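Local structure of muconate lactonizing enzyme (Corynebacterium glutamicum, 3I4K) at residues 14-19 against 338-343; 20-25 against 153-158; 26-31 against 202-207; 52-57 against 275-280; 187-192 against 218-223. The protein belongs to the enolase superfamily, pairing a capping N-terminal domain with a TIM-barrel-like domain that holds a magnesium ion. One frame throughout, in Å; residues are numbered along the deposited sequence.

How the contacts relate
Contacts 1 to 4 each join the N-terminal domain to the barrel domain, while contact 5 lies wholly within the barrel. The antiparallel sheet of strands 8-25, 30-43 and 48-53 runs through the first four. Contacts 1 and 4 meet where Y340 OH and E52 OE2 lie 2.7 Å apart. H24 N and S31 O, 2.7 Å apart, tie contact 2 to contact 3, whose F26 in turn packs on P56 of contact 4. I156 and V191 pack contact 2 against contact 5. The magnesium ion, bound by D200, E226 and D251, is about 4 Å from the side chain of N202 in contact 3 and about 11 Å from that of T277 in contact 4.

Contact 1 of 5, residues 14-19 against 338-343; sequences RILDVP and DTYIVQ
With chi1 at -52°, L16 swings its CG anti to the carbonyl carbon, while Y340 keeps its CG between backbone N and carbonyl carbon (chi1 56°); together these settings lay the leucine against the tyrosine ring. L16 CD1 stands over one face, offset toward the rim, and is 3.8 Å from Y340 CE2. Its distance to the ring centroid is 4.1 Å, a CH-pi contact. A branched aliphatic residue suits this strand position, since a methyl group can rest on a flat ring. Further along strand 8-25, V18 CG2 touches the backbone O of D338 at 3.6 Å. The loop 338-343 thus offers the strand a ring face and a backbone carbonyl, and the strand answers with methyl groups. Its polar ends are held by other residues: Y340 OH hydrogen-bonds to E52 and D338 OD2 to Y372. No hydrogen bond links the two segments, so the interface rests on dispersion and shape, and the tyrosine serves both chemistries, with its ring face given to leucine and its hydroxyl to a carboxylate.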
# COMPACT_ATOMS: atom_id res chain seq x y z
N ARG A 14 -18.68 10.87 -19.41
CA ARG A 14 -19.57 10.44 -20.48
C ARG A 14 -20.08 9.03 -20.24
O ARG A 14 -19.30 8.12 -19.93
CB ARG A 14 -18.84 10.46 -21.83
CG ARG A 14 -18.36 11.82 -22.30
CD ARG A 14 -17.62 11.71 -23.63
NE ARG A 14 -17.27 13.02 -24.17
CZ ARG A 14 -16.40 13.86 -23.61
NH1 ARG A 14 -15.77 13.53 -22.49
NH2 ARG A 14 -16.17 15.04 -24.17
N ILE A 15 -21.39 8.84 -20.38
CA ILE A 15 -21.97 7.52 -20.21
C ILE A 15 -21.91 6.82 -21.56
O ILE A 15 -22.42 7.32 -22.56
CB ILE A 15 -23.44 7.60 -19.76
CG1 ILE A 15 -23.54 8.26 -18.38
CG2 ILE A 15 -24.06 6.21 -19.76
CD1 ILE A 15 -24.95 8.36 -17.84
N LEU A 16 -21.27 5.65 -21.59
CA LEU A 16 -21.15 4.90 -22.82
C LEU A 16 -21.86 3.56 -22.73
O LEU A 16 -21.68 2.81 -21.77
CB LEU A 16 -19.67 4.65 -23.15
CG LEU A 16 -18.74 5.85 -23.17
CD1 LEU A 16 -17.41 5.41 -23.74
CD2 LEU A 16 -19.33 6.99 -23.99
N ASP A 17 -22.68 3.27 -23.74
CA ASP A 17 -23.40 2.01 -23.80
C ASP A 17 -22.86 1.22 -24.98
O ASP A 17 -23.15 1.52 -26.13
CB ASP A 17 -24.91 2.25 -23.97
CG ASP A 17 -25.51 3.03 -22.81
OD1 ASP A 17 -25.32 2.62 -21.65
OD2 ASP A 17 -26.18 4.06 -23.06
N VAL A 18 -22.04 0.22 -24.68
CA VAL A 18 -21.45 -0.61 -25.71
C VAL A 18 -22.06 -2.00 -25.66
O VAL A 18 -22.14 -2.62 -24.60
CB VAL A 18 -19.91 -0.72 -25.52
CG1 VAL A 18 -19.60 -1.21 -24.12
CG2 VAL A 18 -19.32 -1.65 -26.55
N PRO A 19 -22.52 -2.51 -26.81
CA PRO A 19 -23.14 -3.83 -26.89
C PRO A 19 -22.14 -4.97 -26.73
O PRO A 19 -20.99 -4.86 -27.14
CB PRO A 19 -23.77 -3.84 -28.28
CG PRO A 19 -24.05 -2.39 -28.53
CD PRO A 19 -22.78 -1.75 -28.04
N ASP A 338 -17.45 -4.32 -29.68
CA ASP A 338 -16.70 -3.23 -30.30
C ASP A 338 -15.93 -2.49 -29.21
O ASP A 338 -16.17 -2.70 -28.02
CB ASP A 338 -17.65 -2.29 -31.03
CG ASP A 338 -16.93 -1.21 -31.81
OD1 ASP A 338 -15.87 -1.49 -32.39
OD2 ASP A 338 -17.43 -0.07 -31.84
N THR A 339 -15.00 -1.62 -29.60
CA THR A 339 -14.22 -0.87 -28.63
C THR A 339 -14.15 0.63 -28.94
O THR A 339 -14.89 1.14 -29.77
CB THR A 339 -12.78 -1.46 -28.53
OG1 THR A 339 -11.94 -0.56 -27.80
CG2 THR A 339 -12.20 -1.69 -29.91
N TYR A 340 -13.27 1.33 -28.22
CA TYR A 340 -13.07 2.76 -28.41
C TYR A 340 -11.69 3.09 -27.87
O TYR A 340 -11.48 4.15 -27.27
CB TYR A 340 -14.13 3.56 -27.64
CG TYR A 340 -14.20 3.25 -26.16
CD1 TYR A 340 -14.66 2.01 -25.72
CD2 TYR A 340 -13.81 4.19 -25.21
CE1 TYR A 340 -14.74 1.71 -24.36
CE2 TYR A 340 -13.88 3.90 -23.85
CZ TYR A 340 -14.34 2.66 -23.44
OH TYR A 340 -14.41 2.36 -22.10
N ILE A 341 -10.75 2.19 -28.12
CA ILE A 341 -9.40 2.37 -27.61
C ILE A 341 -8.26 2.44 -28.64
O ILE A 341 -7.09 2.46 -28.26
CB ILE A 341 -9.11 1.27 -26.55
CG1 ILE A 341 -8.36 1.89 -25.38
CG2 ILE A 341 -8.34 0.11 -27.16
CD1 ILE A 341 -9.10 3.05 -24.73
N VAL A 342 -8.60 2.48 -29.92
CA VAL A 342 -7.57 2.55 -30.98
C VAL A 342 -6.75 1.27 -31.09
O VAL A 342 -6.90 0.51 -32.05
CB VAL A 342 -6.61 3.74 -30.74
CG1 VAL A 342 -5.53 3.75 -31.81
CG2 VAL A 342 -7.38 5.05 -30.76
N GLN A 343 -5.86 1.03 -30.12
CA GLN A 343 -5.04 -0.18 -30.14
C GLN A 343 -5.84 -1.39 -29.72
O GLN A 343 -6.98 -1.27 -29.27
CB GLN A 343 -3.84 -0.04 -29.20
CG GLN A 343 -2.93 1.13 -29.51
CD GLN A 343 -3.13 2.29 -28.56
OE1 GLN A 343 -4.26 2.74 -28.34
NE2 GLN A 343 -2.03 2.78 -28.00

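Contact 2 of 5, residues 20-25 against 153-158; sequences LIRPHG and VAEIEE
R22 reaches from the corner of its chain toward two glutamates, E155 and E158, which stand one turn apart on helix 149-163. The approach is loose: R22 CD is 4.3 Å from E155 OE1, and R22 NH2 is 4.3 Å from E158 OE1. Both glutamates are opposite in charge to R22, but neither comes close enough for a salt bridge; the E158 oxygen comes to the guanidinium obliquely. Any attraction is therefore likely to be a diffuse electrostatic one, weakened by solvent at this exposed place. Arginine suits the site because its long chain can span the gap; R22 and E155 have the nearest CA atoms of the two segments, and even these are 11.1 Å apart. The chain of R22 is straight through chi2 and chi3 (180° and -179°), which carries the charged end out toward the helix. From the other side both glutamates also extend, and their spacing on the helix brings them to the same face. E155 is further positioned by W142, whose NE1 hydrogen-bonds to E155 OE2. The corner at I21 and R22 turns the chain between two strand directions, with L20 packed on helix 332-335. Behind the glutamates, I156 buries itself against strands 137-144 and 167-171, and the contact itself is a loose surface approach between the N-terminal domain and an outer helix of the barrel.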
# COMPACT_ATOMS: atom_id res chain seq x y z
N LEU A 20 -22.59 -6.06 -26.12
CA LEU A 20 -21.74 -7.22 -25.93
C LEU A 20 -21.94 -8.15 -27.12
O LEU A 20 -22.93 -8.05 -27.83
CB LEU A 20 -22.12 -7.94 -24.63
CG LEU A 20 -21.50 -7.43 -23.32
CD1 LEU A 20 -21.50 -5.91 -23.29
CD2 LEU A 20 -22.28 -8.01 -22.15
N ILE A 21 -20.99 -9.05 -27.34
CA ILE A 21 -21.11 -9.96 -28.46
C ILE A 21 -22.26 -10.92 -28.21
O ILE A 21 -23.06 -11.18 -29.12
CB ILE A 21 -19.81 -10.76 -28.67
CG1 ILE A 21 -18.63 -9.79 -28.80
CG2 ILE A 21 -19.92 -11.62 -29.92
CD1 ILE A 21 -17.29 -10.46 -29.03
N ARG A 22 -22.36 -11.42 -26.99
CA ARG A 22 -23.43 -12.35 -26.60
C ARG A 22 -24.10 -11.84 -25.33
O ARG A 22 -23.54 -10.99 -24.63
CB ARG A 22 -22.86 -13.74 -26.32
CG ARG A 22 -22.11 -14.38 -27.47
CD ARG A 22 -21.58 -15.76 -27.08
NE ARG A 22 -20.83 -16.40 -28.15
CZ ARG A 22 -21.36 -16.88 -29.27
NH1 ARG A 22 -22.67 -16.79 -29.49
NH2 ARG A 22 -20.59 -17.46 -30.19
N PRO A 23 -25.31 -12.33 -25.03
CA PRO A 23 -26.01 -11.90 -23.82
C PRO A 23 -25.25 -12.43 -22.61
O PRO A 23 -24.93 -13.62 -22.56
CB PRO A 23 -27.38 -12.56 -23.96
CG PRO A 23 -27.56 -12.66 -25.44
CD PRO A 23 -26.20 -13.13 -25.89
N HIS A 24 -24.95 -11.57 -21.65
CA HIS A 24 -24.21 -12.00 -20.47
C HIS A 24 -25.17 -12.06 -19.29
O HIS A 24 -25.55 -11.04 -18.74
CB HIS A 24 -23.06 -11.02 -20.18
CG HIS A 24 -21.87 -11.67 -19.55
ND1 HIS A 24 -21.23 -12.76 -20.10
CD2 HIS A 24 -21.21 -11.40 -18.39
CE1 HIS A 24 -20.23 -13.13 -19.32
NE2 HIS A 24 -20.20 -12.32 -18.27
N GLY A 25 -25.57 -13.28 -18.93
CA GLY A 25 -26.52 -13.44 -17.84
C GLY A 25 -25.96 -13.69 -16.46
O GLY A 25 -25.07 -14.52 -16.26
N VAL A 153 -20.37 -25.71 -22.45
CA VAL A 153 -19.34 -26.65 -22.85
C VAL A 153 -18.78 -26.26 -24.22
O VAL A 153 -17.58 -26.38 -24.47
CB VAL A 153 -19.88 -28.09 -22.96
CG1 VAL A 153 -18.77 -29.02 -23.42
CG2 VAL A 153 -20.43 -28.54 -21.62
N ALA A 154 -19.66 -25.79 -25.09
CA ALA A 154 -19.26 -25.38 -26.43
C ALA A 154 -18.35 -24.16 -26.36
O ALA A 154 -17.32 -24.09 -27.03
CB ALA A 154 -20.50 -25.07 -27.27
N GLU A 155 -18.75 -23.18 -25.54
CA GLU A 155 -17.98 -21.95 -25.40
C GLU A 155 -16.60 -22.20 -24.78
O GLU A 155 -15.63 -21.51 -25.10
CB GLU A 155 -18.74 -20.94 -24.56
CG GLU A 155 -18.09 -19.58 -24.56
CD GLU A 155 -18.91 -18.53 -23.84
OE1 GLU A 155 -20.14 -18.48 -24.08
OE2 GLU A 155 -18.33 -17.76 -23.05
N ILE A 156 -16.52 -23.18 -23.89
CA ILE A 156 -15.25 -23.51 -23.26
C ILE A 156 -14.30 -24.10 -24.31
O ILE A 156 -13.16 -23.66 -24.43
CB ILE A 156 -15.43 -24.50 -22.07
CG1 ILE A 156 -16.15 -23.79 -20.92
CG2 ILE A 156 -14.08 -25.02 -21.59
CD1 ILE A 156 -16.33 -24.63 -19.67
N GLU A 157 -14.79 -25.08 -25.07
CA GLU A 157 -14.00 -25.72 -26.13
C GLU A 157 -13.44 -24.67 -27.09
O GLU A 157 -12.26 -24.68 -27.45
CB GLU A 157 -14.86 -26.70 -26.94
CG GLU A 157 -15.56 -27.75 -26.12
CD GLU A 157 -14.60 -28.75 -25.52
OE1 GLU A 157 -13.56 -28.33 -24.98
OE2 GLU A 157 -14.90 -29.96 -25.59
N GLU A 158 -14.32 -23.76 -27.51
CA GLU A 158 -13.92 -22.70 -28.42
C GLU A 158 -12.82 -21.86 -27.79
O GLU A 158 -11.76 -21.65 -28.38
CB GLU A 158 -15.12 -21.84 -28.79
CG GLU A 158 -14.78 -20.65 -29.69
CD GLU A 158 -16.02 -19.97 -30.26
OE1 GLU A 158 -16.95 -19.64 -29.49
OE2 GLU A 158 -16.06 -19.76 -31.50

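Contact 3 of 5, residues 26-31 against 202-207; sequences FATTTS and NARWDR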
# COMPACT_ATOMS: atom_id res chain seq x y z
N PHE A 26 -26.51 -12.96 -15.49
CA PHE A 26 -26.11 -13.09 -14.09
C PHE A 26 -27.22 -13.79 -13.32
O PHE A 26 -28.21 -14.25 -13.89
CB PHE A 26 -25.86 -11.71 -13.48
CG PHE A 26 -24.76 -10.93 -14.16
CD1 PHE A 26 -23.44 -11.06 -13.74
CD2 PHE A 26 -25.05 -10.06 -15.21
CE1 PHE A 26 -22.43 -10.33 -14.35
CE2 PHE A 26 -24.04 -9.33 -15.83
CZ PHE A 26 -22.73 -9.46 -15.40
N ALA A 27 -27.06 -13.84 -12.00
CA ALA A 27 -28.04 -14.48 -11.14
C ALA A 27 -29.45 -13.91 -11.28
O ALA A 27 -30.42 -14.66 -11.32
CB ALA A 27 -27.59 -14.39 -9.67
N THR A 28 -29.56 -12.59 -11.37
CA THR A 28 -30.88 -11.98 -11.45
C THR A 28 -31.11 -11.01 -12.60
O THR A 28 -32.19 -10.45 -12.74
CB THR A 28 -31.19 -11.26 -10.15
OG1 THR A 28 -30.36 -10.10 -10.05
CG2 THR A 28 -30.91 -12.18 -8.95
N THR A 29 -30.09 -10.82 -13.44
CA THR A 29 -30.21 -9.93 -14.58
C THR A 29 -29.47 -10.53 -15.76
O THR A 29 -28.82 -11.56 -15.64
CB THR A 29 -29.61 -8.52 -14.30
OG1 THR A 29 -28.22 -8.64 -13.97
CG2 THR A 29 -30.34 -7.83 -13.16
N THR A 30 -29.58 -9.86 -16.90
CA THR A 30 -28.91 -10.28 -18.12
C THR A 30 -28.53 -9.02 -18.85
O THR A 30 -29.37 -8.14 -19.08
CB THR A 30 -29.84 -11.12 -19.01
OG1 THR A 30 -30.17 -12.34 -18.34
CG2 THR A 30 -29.15 -11.45 -20.33
N SER A 31 -27.25 -8.90 -19.19
CA SER A 31 -26.76 -7.73 -19.91
C SER A 31 -26.58 -8.09 -21.37
O SER A 31 -26.22 -9.22 -21.71
CB SER A 31 -25.41 -7.26 -19.35
OG SER A 31 -25.53 -6.75 -18.03
N ASN A 202 -22.55 -14.51 -7.11
CA ASN A 202 -22.85 -13.12 -6.80
C ASN A 202 -23.75 -12.93 -5.57
O ASN A 202 -24.71 -12.17 -5.61
CB ASN A 202 -23.47 -12.43 -8.02
CG ASN A 202 -22.43 -12.01 -9.04
OD1 ASN A 202 -21.64 -11.09 -8.79
ND2 ASN A 202 -22.41 -12.68 -10.18
N ALA A 203 -23.41 -13.64 -4.49
CA ALA A 203 -24.13 -13.54 -3.23
C ALA A 203 -25.62 -13.83 -3.31
O ALA A 203 -26.36 -13.47 -2.39
CB ALA A 203 -23.93 -12.15 -2.62
N ARG A 204 -26.07 -14.50 -4.36
CA ARG A 204 -27.50 -14.78 -4.50
C ARG A 204 -28.03 -16.12 -3.98
O ARG A 204 -29.17 -16.49 -4.24
CB ARG A 204 -27.94 -14.55 -5.96
CG ARG A 204 -27.83 -13.07 -6.39
CD ARG A 204 -28.38 -12.16 -5.30
NE ARG A 204 -28.78 -10.82 -5.73
CZ ARG A 204 -27.95 -9.84 -6.08
NH1 ARG A 204 -26.63 -10.02 -6.05
NH2 ARG A 204 -28.44 -8.65 -6.41
N TRP A 205 -27.21 -16.85 -3.23
CA TRP A 205 -27.67 -18.10 -2.62
C TRP A 205 -27.65 -17.81 -1.12
O TRP A 205 -26.77 -17.08 -0.66
CB TRP A 205 -26.72 -19.27 -2.89
CG TRP A 205 -27.09 -20.11 -4.06
CD1 TRP A 205 -27.99 -19.81 -5.06
CD2 TRP A 205 -26.55 -21.39 -4.39
NE1 TRP A 205 -28.04 -20.82 -5.98
CE2 TRP A 205 -27.16 -21.81 -5.59
CE3 TRP A 205 -25.61 -22.23 -3.78
CZ2 TRP A 205 -26.86 -23.03 -6.20
CZ3 TRP A 205 -25.31 -23.44 -4.39
CH2 TRP A 205 -25.93 -23.83 -5.58
N ASP A 206 -28.60 -18.36 -0.37
CA ASP A 206 -28.57 -18.14 1.07
C ASP A 206 -27.62 -19.16 1.67
O ASP A 206 -27.20 -20.10 0.99
CB ASP A 206 -29.97 -18.20 1.72
CG ASP A 206 -30.68 -19.54 1.53
OD1 ASP A 206 -30.03 -20.57 1.29
OD2 ASP A 206 -31.93 -19.56 1.64
N ARG A 207 -27.26 -18.98 2.93
CA ARG A 207 -26.34 -19.88 3.59
C ARG A 207 -26.77 -21.33 3.52
O ARG A 207 -25.98 -22.19 3.14
CB ARG A 207 -26.16 -19.48 5.06
CG ARG A 207 -25.38 -20.47 5.89
CD ARG A 207 -25.60 -20.19 7.38
NE ARG A 207 -25.06 -21.25 8.23
CZ ARG A 207 -23.81 -21.26 8.67
NH1 ARG A 207 -23.00 -20.27 8.33
NH2 ARG A 207 -23.37 -22.23 9.46
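A27 and R204 have the nearest CA atoms of the two segments, 6.7 Å apart, where an irregular loop running into strand 30-43 passes the loop that follows strand 196-200. Within the first loop, F26 N hydrogen-bonds to T29 O at 2.7 Å; in the second, N202 and A203 both have positive phi, in left-handed conformations just before R204. A27 CB lies 3.5 Å from R204 CG; a small methyl suits so close an approach. T28 CG2 crosses the arginine chain at about a right angle and is 4.1 Å from R204 NE. Loops at the C-terminal ends of the barrel strands face the metal site in the enolase superfamily, and 202-207 is one of them: N202 N hydrogen-bonds to the magnesium ligand D200, and the F26 ring edge faces the N202 amide, their planes 71° apart. The R204 chain bends at chi2 (-44°), turning its guanidinium back toward its own loop. R204 NH1 thereby donates to N202 O at 2.9 Å, in the guanidinium plane, while R204 NH2 bonds to the backbone O of W60.

Contact 4 of 5, residues 52-57 against 275-280; sequences EGVVPG and KTTKHG
The van der Waals contacts come first, and they centre on T277. Its CG2 methyl meets V54 CG1 at 3.9 Å, an apolar pair, the two side chains meeting at a slant. Two more set carbon against carbonyl oxygen: the same methyl lies 4.0 Å from the backbone O of E52, and T277 CB is 4.1 Å from V54 O. The valine suits this place by offering a compact branched surface, and the threonine by carrying a methyl and a hydroxyl on one carbon. With CG2 anti to its carbonyl carbon (chi1, measured to OG1, 45°), T277 presents the methyl to the strand end.

Polar interactions go to residues beyond the two segments, and no hydrogen bond crosses between 52-57 and 275-280. T277 OG1 bonds to S304 and E306. E52, already tied to Y340, also receives the backbone N of G307 and G310. Backbone bonds shape the barrel loop: H279 N to K275 O at 3.0 Å, and G280 N to T277 O at 3.2 Å, closing a type I turn. G280 has a positive phi that favours glycine.

The chemistry is thus divided: methyl groups join the two domains here, the T277 hydroxyl and E52 carboxylate bond to other residues, and K275 NZ and K278 NZ connect this loop to the magnesium ligand D251.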
# COMPACT_ATOMS: atom_id res chain seq x y z
N GLU A 52 -12.63 4.86 -15.79
CA GLU A 52 -13.97 4.31 -15.94
C GLU A 52 -14.82 4.15 -14.68
O GLU A 52 -14.36 3.62 -13.66
CB GLU A 52 -13.90 2.94 -16.63
CG GLU A 52 -13.65 2.99 -18.14
CD GLU A 52 -13.71 1.62 -18.78
OE1 GLU A 52 -14.30 0.70 -18.17
OE2 GLU A 52 -13.18 1.44 -19.89
N GLY A 53 -16.06 4.62 -14.75
CA GLY A 53 -17.00 4.46 -13.65
C GLY A 53 -17.85 3.30 -14.16
O GLY A 53 -18.77 3.51 -14.96
N VAL A 54 -17.55 2.09 -13.72
CA VAL A 54 -18.25 0.92 -14.23
C VAL A 54 -18.48 -0.23 -13.24
O VAL A 54 -17.60 -0.57 -12.45
CB VAL A 54 -17.47 0.37 -15.45
CG1 VAL A 54 -16.03 0.06 -15.04
CG2 VAL A 54 -18.14 -0.88 -16.00
N VAL A 55 -19.68 -0.82 -13.29
CA VAL A 55 -20.07 -1.95 -12.46
C VAL A 55 -20.53 -3.07 -13.40
O VAL A 55 -20.83 -2.81 -14.56
CB VAL A 55 -21.24 -1.61 -11.50
CG1 VAL A 55 -20.78 -0.62 -10.45
CG2 VAL A 55 -22.43 -1.06 -12.30
N PRO A 56 -20.59 -4.31 -12.91
CA PRO A 56 -21.01 -5.45 -13.74
C PRO A 56 -22.46 -5.42 -14.19
O PRO A 56 -23.31 -6.08 -13.60
CB PRO A 56 -20.74 -6.66 -12.83
CG PRO A 56 -19.73 -6.16 -11.85
CD PRO A 56 -20.20 -4.77 -11.57
N GLY A 57 -22.75 -4.65 -15.25
CA GLY A 57 -24.11 -4.60 -15.77
C GLY A 57 -25.05 -3.53 -15.22
O GLY A 57 -25.62 -2.76 -15.99
N LYS A 275 -10.34 -5.55 -7.52
CA LYS A 275 -10.74 -4.79 -8.70
C LYS A 275 -10.47 -3.32 -8.42
O LYS A 275 -10.99 -2.76 -7.44
CB LYS A 275 -12.23 -4.99 -8.97
CG LYS A 275 -12.69 -6.44 -8.99
CD LYS A 275 -14.19 -6.53 -9.27
CE LYS A 275 -14.67 -7.98 -9.27
NZ LYS A 275 -16.15 -8.10 -9.34
N THR A 276 -9.68 -2.69 -9.28
CA THR A 276 -9.35 -1.28 -9.11
C THR A 276 -10.59 -0.40 -9.09
O THR A 276 -10.61 0.65 -8.44
CB THR A 276 -8.37 -0.82 -10.21
OG1 THR A 276 -8.92 -1.11 -11.51
CG2 THR A 276 -7.04 -1.55 -10.06
N THR A 277 -11.63 -0.83 -9.78
CA THR A 277 -12.87 -0.06 -9.82
C THR A 277 -13.66 -0.15 -8.50
O THR A 277 -14.03 0.87 -7.92
CB THR A 277 -13.77 -0.52 -10.99
OG1 THR A 277 -13.81 -1.96 -11.04
CG2 THR A 277 -13.22 0.01 -12.32
N LYS A 278 -13.88 -1.38 -8.04
CA LYS A 278 -14.62 -1.62 -6.81
C LYS A 278 -13.93 -1.06 -5.56
O LYS A 278 -14.61 -0.67 -4.61
CB LYS A 278 -14.85 -3.12 -6.63
CG LYS A 278 -15.49 -3.52 -5.29
CD LYS A 278 -15.55 -5.05 -5.12
CE LYS A 278 -14.16 -5.68 -5.24
NZ LYS A 278 -14.16 -7.15 -4.92
N HIS A 279 -12.60 -1.00 -5.56
CA HIS A 279 -11.89 -0.51 -4.40
C HIS A 279 -11.78 1.00 -4.35
O HIS A 279 -11.29 1.56 -3.37
CB HIS A 279 -10.50 -1.14 -4.32
CG HIS A 279 -10.53 -2.63 -4.20
ND1 HIS A 279 -11.36 -3.28 -3.31
CD2 HIS A 279 -9.84 -3.60 -4.85
CE1 HIS A 279 -11.17 -4.59 -3.42
NE2 HIS A 279 -10.26 -4.81 -4.34
N GLY A 280 -12.24 1.65 -5.40
CA GLY A 280 -12.20 3.10 -5.42
C GLY A 280 -10.88 3.70 -5.85
O GLY A 280 -10.47 4.74 -5.34

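Contact 5 of 5, residues 187-192 against 218-223; sequences LAREVG and AEAGVE
The guanidinium of R189 is the flat group here, and A220 CB approaches it obliquely, 3.6 Å from R189 NH1. The two segments are the C-terminal ends of neighbouring outer helices, 177-189 and 207-219, with the loops that follow, in the TIM-barrel-like domain. The R189 chain is extended from CG to NE, which carries its charged end across to the methyl. Beside this, two alanines pack: A188 CB is 4.1 Å from A220 CB, and their CA atoms are 6.1 Å apart. Alanine suits both places, since a methyl fits where the helix ends draw so near. Helix 207-219 ends in a Schellman motif at G221, whose phi of 110° calls for glycine. G221 N bonds back to A218 O at 3.1 Å. Glycine is equally fitting at G192, where a CB would run into A188 O, the acceptor of G192 N at 2.7 Å. A188 also packs on L197 of strand 196-200, the strand that lies between the two helices in the sequence. The closest approach of A188 across the contact is its CB to A220 O, at 3.5 Å.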
# COMPACT_ATOMS: atom_id res chain seq x y z
N LEU A 187 -21.24 -29.99 -16.36
CA LEU A 187 -20.27 -29.31 -17.19
C LEU A 187 -18.87 -29.62 -16.69
O LEU A 187 -17.92 -29.68 -17.48
CB LEU A 187 -20.51 -27.80 -17.16
CG LEU A 187 -19.48 -26.90 -17.84
CD1 LEU A 187 -20.13 -25.58 -18.18
CD2 LEU A 187 -18.29 -26.70 -16.92
N ALA A 188 -18.75 -29.84 -15.39
CA ALA A 188 -17.47 -30.15 -14.76
C ALA A 188 -16.98 -31.54 -15.14
O ALA A 188 -15.78 -31.77 -15.24
CB ALA A 188 -17.58 -30.02 -13.25
N ARG A 189 -17.91 -32.46 -15.34
CA ARG A 189 -17.54 -33.82 -15.70
C ARG A 189 -17.02 -33.88 -17.13
O ARG A 189 -16.32 -34.82 -17.50
CB ARG A 189 -18.73 -34.76 -15.54
CG ARG A 189 -19.06 -35.05 -14.10
CD ARG A 189 -20.31 -35.91 -13.96
NE ARG A 189 -20.69 -36.05 -12.56
CZ ARG A 189 -20.91 -35.03 -11.73
NH1 ARG A 189 -20.78 -33.78 -12.17
NH2 ARG A 189 -21.27 -35.25 -10.47
N GLU A 190 -17.36 -32.87 -17.92
CA GLU A 190 -16.94 -32.83 -19.32
C GLU A 190 -15.78 -31.88 -19.59
O GLU A 190 -15.31 -31.79 -20.72
CB GLU A 190 -18.10 -32.42 -20.21
CG GLU A 190 -19.25 -33.39 -20.25
CD GLU A 190 -20.26 -33.03 -21.31
OE1 GLU A 190 -19.86 -32.95 -22.49
OE2 GLU A 190 -21.44 -32.81 -20.98
N VAL A 191 -15.30 -31.18 -18.57
CA VAL A 191 -14.22 -30.23 -18.78
C VAL A 191 -13.23 -30.16 -17.62
O VAL A 191 -12.06 -29.82 -17.81
CB VAL A 191 -14.81 -28.81 -19.02
CG1 VAL A 191 -13.70 -27.83 -19.32
CG2 VAL A 191 -15.80 -28.83 -20.17
N GLY A 192 -13.70 -30.50 -16.43
CA GLY A 192 -12.86 -30.46 -15.24
C GLY A 192 -11.53 -31.17 -15.29
O GLY A 192 -10.72 -31.06 -14.37
N ALA A 218 -18.14 -29.55 -5.28
CA ALA A 218 -16.78 -29.86 -4.84
C ALA A 218 -16.38 -31.26 -5.29
O ALA A 218 -15.25 -31.50 -5.73
CB ALA A 218 -16.68 -29.75 -3.32
N GLU A 219 -17.32 -32.19 -5.17
CA GLU A 219 -17.08 -33.57 -5.57
C GLU A 219 -16.92 -33.65 -7.08
O GLU A 219 -16.22 -34.52 -7.59
CB GLU A 219 -18.24 -34.45 -5.11
CG GLU A 219 -18.03 -35.94 -5.34
CD GLU A 219 -19.10 -36.80 -4.68
OE1 GLU A 219 -20.29 -36.67 -5.05
OE2 GLU A 219 -18.75 -37.60 -3.78
N ALA A 220 -17.56 -32.72 -7.79
CA ALA A 220 -17.50 -32.69 -9.26
C ALA A 220 -16.21 -32.05 -9.78
O ALA A 220 -15.94 -32.07 -10.98
CB ALA A 220 -18.71 -31.94 -9.82
N GLY A 221 -15.43 -31.47 -8.87
CA GLY A 221 -14.18 -30.86 -9.30
C GLY A 221 -14.07 -29.35 -9.27
O GLY A 221 -13.01 -28.82 -9.58
N VAL A 222 -15.14 -28.64 -8.92
CA VAL A 222 -15.05 -27.18 -8.87
C VAL A 222 -14.01 -26.83 -7.79
O VAL A 222 -14.11 -27.29 -6.65
CB VAL A 222 -16.41 -26.53 -8.54
CG1 VAL A 222 -16.24 -25.04 -8.36
CG2 VAL A 222 -17.40 -26.82 -9.66
N GLU A 223 -13.02 -26.02 -8.15
CA GLU A 223 -11.94 -25.66 -7.23
C GLU A 223 -12.07 -24.35 -6.48
O GLU A 223 -11.28 -24.07 -5.59
CB GLU A 223 -10.61 -25.58 -7.97
CG GLU A 223 -10.27 -26.74 -8.85
CD GLU A 223 -8.84 -26.64 -9.34
OE1 GLU A 223 -8.46 -25.55 -9.83
OE2 GLU A 223 -8.11 -27.65 -9.24